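Local coordinates for SPbeta prophage-derived uncharacterized protein YorR (Bacillus subtilis subsp. subtilis, PDB 2AXP), which probably acts as a dTMP kinase, a P-loop enzyme that phosphorylates thymidine monophosphate using ATP, at the interface of chains A and B. Numbering follows the deposited sequence. Chains: chain A/B, hypothetical protein BSU20280.

The interface of chains A and B. Residues chain A 116-119; chain B 10, 62, 115, 119.
The carboxylate oxygen OD2 of B:Asp10 is approached by A:Tyr119 and A:Glu118 from the partner chain and by B:Arg115 from its own. B:Arg115 NH1 makes a loose salt bridge to OD2 of B:Asp10 at 3.5 Å, while A:Tyr119 brings ring carbon CD1 to 3.2 Å from the same oxygen. The oxygen lies outside the ring of A:Tyr119, beyond CD1 and somewhat off the ring plane, and the carboxylate is tilted 55° to the ring. With CG of A:Tyr119 held between its backbone N and carbonyl carbon (chi1 70°), the phenol projects from the A loop towards chain B. Its tip meets the tip of the symmetry-related B:Tyr119, the two hydroxyl OH atoms 3.3 Å apart across the two-fold axis. The backbone N of A:Glu118 lies 3.6 Å from OD2 of B:Asp10, too far for a firm bond.

The guanidinium of B:Arg115 also reaches the backbone of A:Gly116, with NH2 2.8 Å from carbonyl O. That oxygen sits above NH2, well off the guanidinium plane in which the N-H groups lie, and the close approach is therefore not a hydrogen bond. A:Asp117 OD2 stays 4.1 Å from NH1 of B:Arg115, and its charge may still attract the arginine. Further along, B:Arg62 curls through bends at chi2 and chi3 and presents the edge of its guanidinium, in plane, to the carbonyl of A:Glu118, NH2 lying 3.5 Å from O. The two arginines may offset the repulsion expected among the neighbouring carboxylates.

The A residues follow helix 105-115, in a segment that probably corresponds to the lid of nucleoside monophosphate kinases. B:Asp10 belongs to the P-loop between strand 3-7 and helix 14-25, B:Arg62 follows strand 58-61, and B:Arg115 ends helix 105-115. The pairing thus sets one subunit's presumed lid segment against the other's presumed active site, twice by symmetry, although the structure alone does not establish a dimer in solution.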
ATOM      1  N   GLY A 116       6.114  10.450  -2.227  1.00 64.19           N
ATOM      2  CA  GLY A 116       7.178   9.559  -2.650  1.00 66.81           C
ATOM      3  C   GLY A 116       6.933   8.067  -2.712  1.00 69.13           C
ATOM      4  O   GLY A 116       7.827   7.290  -2.377  1.00 68.62           O
ATOM      5  N   ASP A 117       5.744   7.655  -3.141  1.00 71.91           N
ATOM      6  CA  ASP A 117       5.434   6.230  -3.240  1.00 75.27           C
ATOM      7  C   ASP A 117       6.133   5.589  -4.430  1.00 77.59           C
ATOM      8  O   ASP A 117       6.387   6.249  -5.439  1.00 77.55           O
ATOM      9  CB  ASP A 117       3.929   6.013  -3.384  1.00 76.04           C
ATOM     10  CG  ASP A 117       3.207   6.029  -2.056  1.00 77.55           C
ATOM     11  OD1 ASP A 117       1.990   5.762  -2.057  1.00 78.78           O
ATOM     12  OD2 ASP A 117       3.845   6.304  -1.014  1.00 78.23           O
ATOM     13  N   GLU A 118       6.437   4.300  -4.310  1.00 79.86           N
ATOM     14  CA  GLU A 118       7.097   3.562  -5.386  1.00 82.69           C
ATOM     15  C   GLU A 118       6.189   2.480  -5.964  1.00 83.58           C
ATOM     16  O   GLU A 118       6.357   2.056  -7.110  1.00 83.07           O
ATOM     17  CB  GLU A 118       8.402   2.936  -4.880  1.00 83.83           C
ATOM     18  CG  GLU A 118       9.630   3.812  -5.102  1.00 86.52           C
ATOM     19  CD  GLU A 118      10.904   3.221  -4.509  1.00 88.03           C
ATOM     20  OE1 GLU A 118      11.104   1.987  -4.628  1.00 88.57           O
ATOM     21  OE2 GLU A 118      11.715   3.997  -3.942  1.00 88.23           O
ATOM     22  N   TYR A 119       5.222   2.043  -5.159  1.00 85.75           N
ATOM     23  CA  TYR A 119       4.262   1.008  -5.559  1.00 86.78           C
ATOM     24  C   TYR A 119       3.026   1.666  -6.177  1.00 86.69           C
ATOM     25  O   TYR A 119       2.133   0.985  -6.684  1.00 86.19           O
ATOM     26  CB  TYR A 119       3.833   0.181  -4.333  1.00 87.66           C
ATOM     27  CG  TYR A 119       2.960   0.942  -3.344  1.00 88.56           C
ATOM     28  CD1 TYR A 119       3.488   1.980  -2.560  1.00 88.82           C
ATOM     29  CD2 TYR A 119       1.594   0.653  -3.224  1.00 88.82           C
ATOM     30  CE1 TYR A 119       2.672   2.718  -1.683  1.00 88.93           C
ATOM     31  CE2 TYR A 119       0.770   1.382  -2.355  1.00 89.69           C
ATOM     32  CZ  TYR A 119       1.313   2.414  -1.589  1.00 89.07           C
ATOM     33  OH  TYR A 119       0.495   3.141  -0.751  1.00 86.94           O
TER
ATOM     34  N   ASP B  10       9.627  -0.982  -0.418  1.00 35.81           N
ATOM     35  CA  ASP B  10       9.650   0.486  -0.445  1.00 36.60           C
ATOM     36  C   ASP B  10      10.591   1.057   0.608  1.00 35.61           C
ATOM     37  O   ASP B  10      11.061   0.354   1.505  1.00 35.23           O
ATOM     38  CB  ASP B  10       8.254   1.045  -0.171  1.00 40.11           C
ATOM     39  CG  ASP B  10       7.375   1.030  -1.385  1.00 45.41           C
ATOM     40  OD1 ASP B  10       7.502   0.075  -2.189  1.00 47.55           O
ATOM     41  OD2 ASP B  10       6.544   1.966  -1.533  1.00 47.24           O
ATOM     42  N   ARG B  62      12.227  -3.432 -10.120  1.00 38.91           N
ATOM     43  CA  ARG B  62      11.291  -4.519  -9.782  1.00 41.31           C
ATOM     44  C   ARG B  62      11.018  -5.446 -10.989  1.00 40.69           C
ATOM     45  O   ARG B  62      10.498  -5.022 -12.032  1.00 39.25           O
ATOM     46  CB  ARG B  62       9.992  -3.936  -9.217  1.00 42.86           C
ATOM     47  CG  ARG B  62      10.264  -3.053  -8.014  1.00 48.48           C
ATOM     48  CD  ARG B  62       9.446  -3.459  -6.821  1.00 52.65           C
ATOM     49  NE  ARG B  62       8.034  -3.194  -7.077  1.00 56.05           N
ATOM     50  CZ  ARG B  62       7.490  -1.981  -7.072  1.00 57.55           C
ATOM     51  NH1 ARG B  62       6.186  -1.842  -7.327  1.00 59.58           N
ATOM     52  NH2 ARG B  62       8.253  -0.918  -6.796  1.00 59.49           N
ATOM     53  N   ARG B 115       7.418   9.176   6.409  1.00 58.83           N
ATOM     54  CA  ARG B 115       6.784   9.576   5.161  1.00 61.57           C
ATOM     55  C   ARG B 115       5.305   9.897   5.361  1.00 63.27           C
ATOM     56  O   ARG B 115       4.709  10.625   4.566  1.00 63.34           O
ATOM     57  CB  ARG B 115       6.958   8.477   4.113  1.00 63.22           C
ATOM     58  CG  ARG B 115       6.727   8.952   2.697  1.00 64.78           C
ATOM     59  CD  ARG B 115       7.543   8.144   1.717  1.00 66.56           C
ATOM     60  NE  ARG B 115       7.070   6.767   1.587  1.00 68.46           N
ATOM     61  CZ  ARG B 115       7.631   5.874   0.779  1.00 68.94           C
ATOM     62  NH1 ARG B 115       7.149   4.642   0.707  1.00 69.35           N
ATOM     63  NH2 ARG B 115       8.685   6.221   0.046  1.00 69.02           N
ATOM     64  N   TYR B 119      -2.142   3.583   6.348  1.00 85.62           N
ATOM     65  CA  TYR B 119      -2.522   2.172   6.230  1.00 86.65           C
ATOM     66  C   TYR B 119      -1.407   1.295   6.803  1.00 86.33           C
ATOM     67  O   TYR B 119      -1.557   0.077   6.907  1.00 85.93           O
ATOM     68  CB  TYR B 119      -2.747   1.805   4.752  1.00 87.66           C
ATOM     69  CG  TYR B 119      -1.473   1.778   3.917  1.00 89.02           C
ATOM     70  CD1 TYR B 119      -0.784   2.961   3.604  1.00 89.10           C
ATOM     71  CD2 TYR B 119      -0.929   0.560   3.478  1.00 89.14           C
ATOM     72  CE1 TYR B 119       0.420   2.932   2.879  1.00 89.24           C
ATOM     73  CE2 TYR B 119       0.271   0.520   2.755  1.00 90.11           C
ATOM     74  CZ  TYR B 119       0.942   1.708   2.461  1.00 89.54           C
ATOM     75  OH  TYR B 119       2.133   1.663   1.767  1.00 87.99           O
TER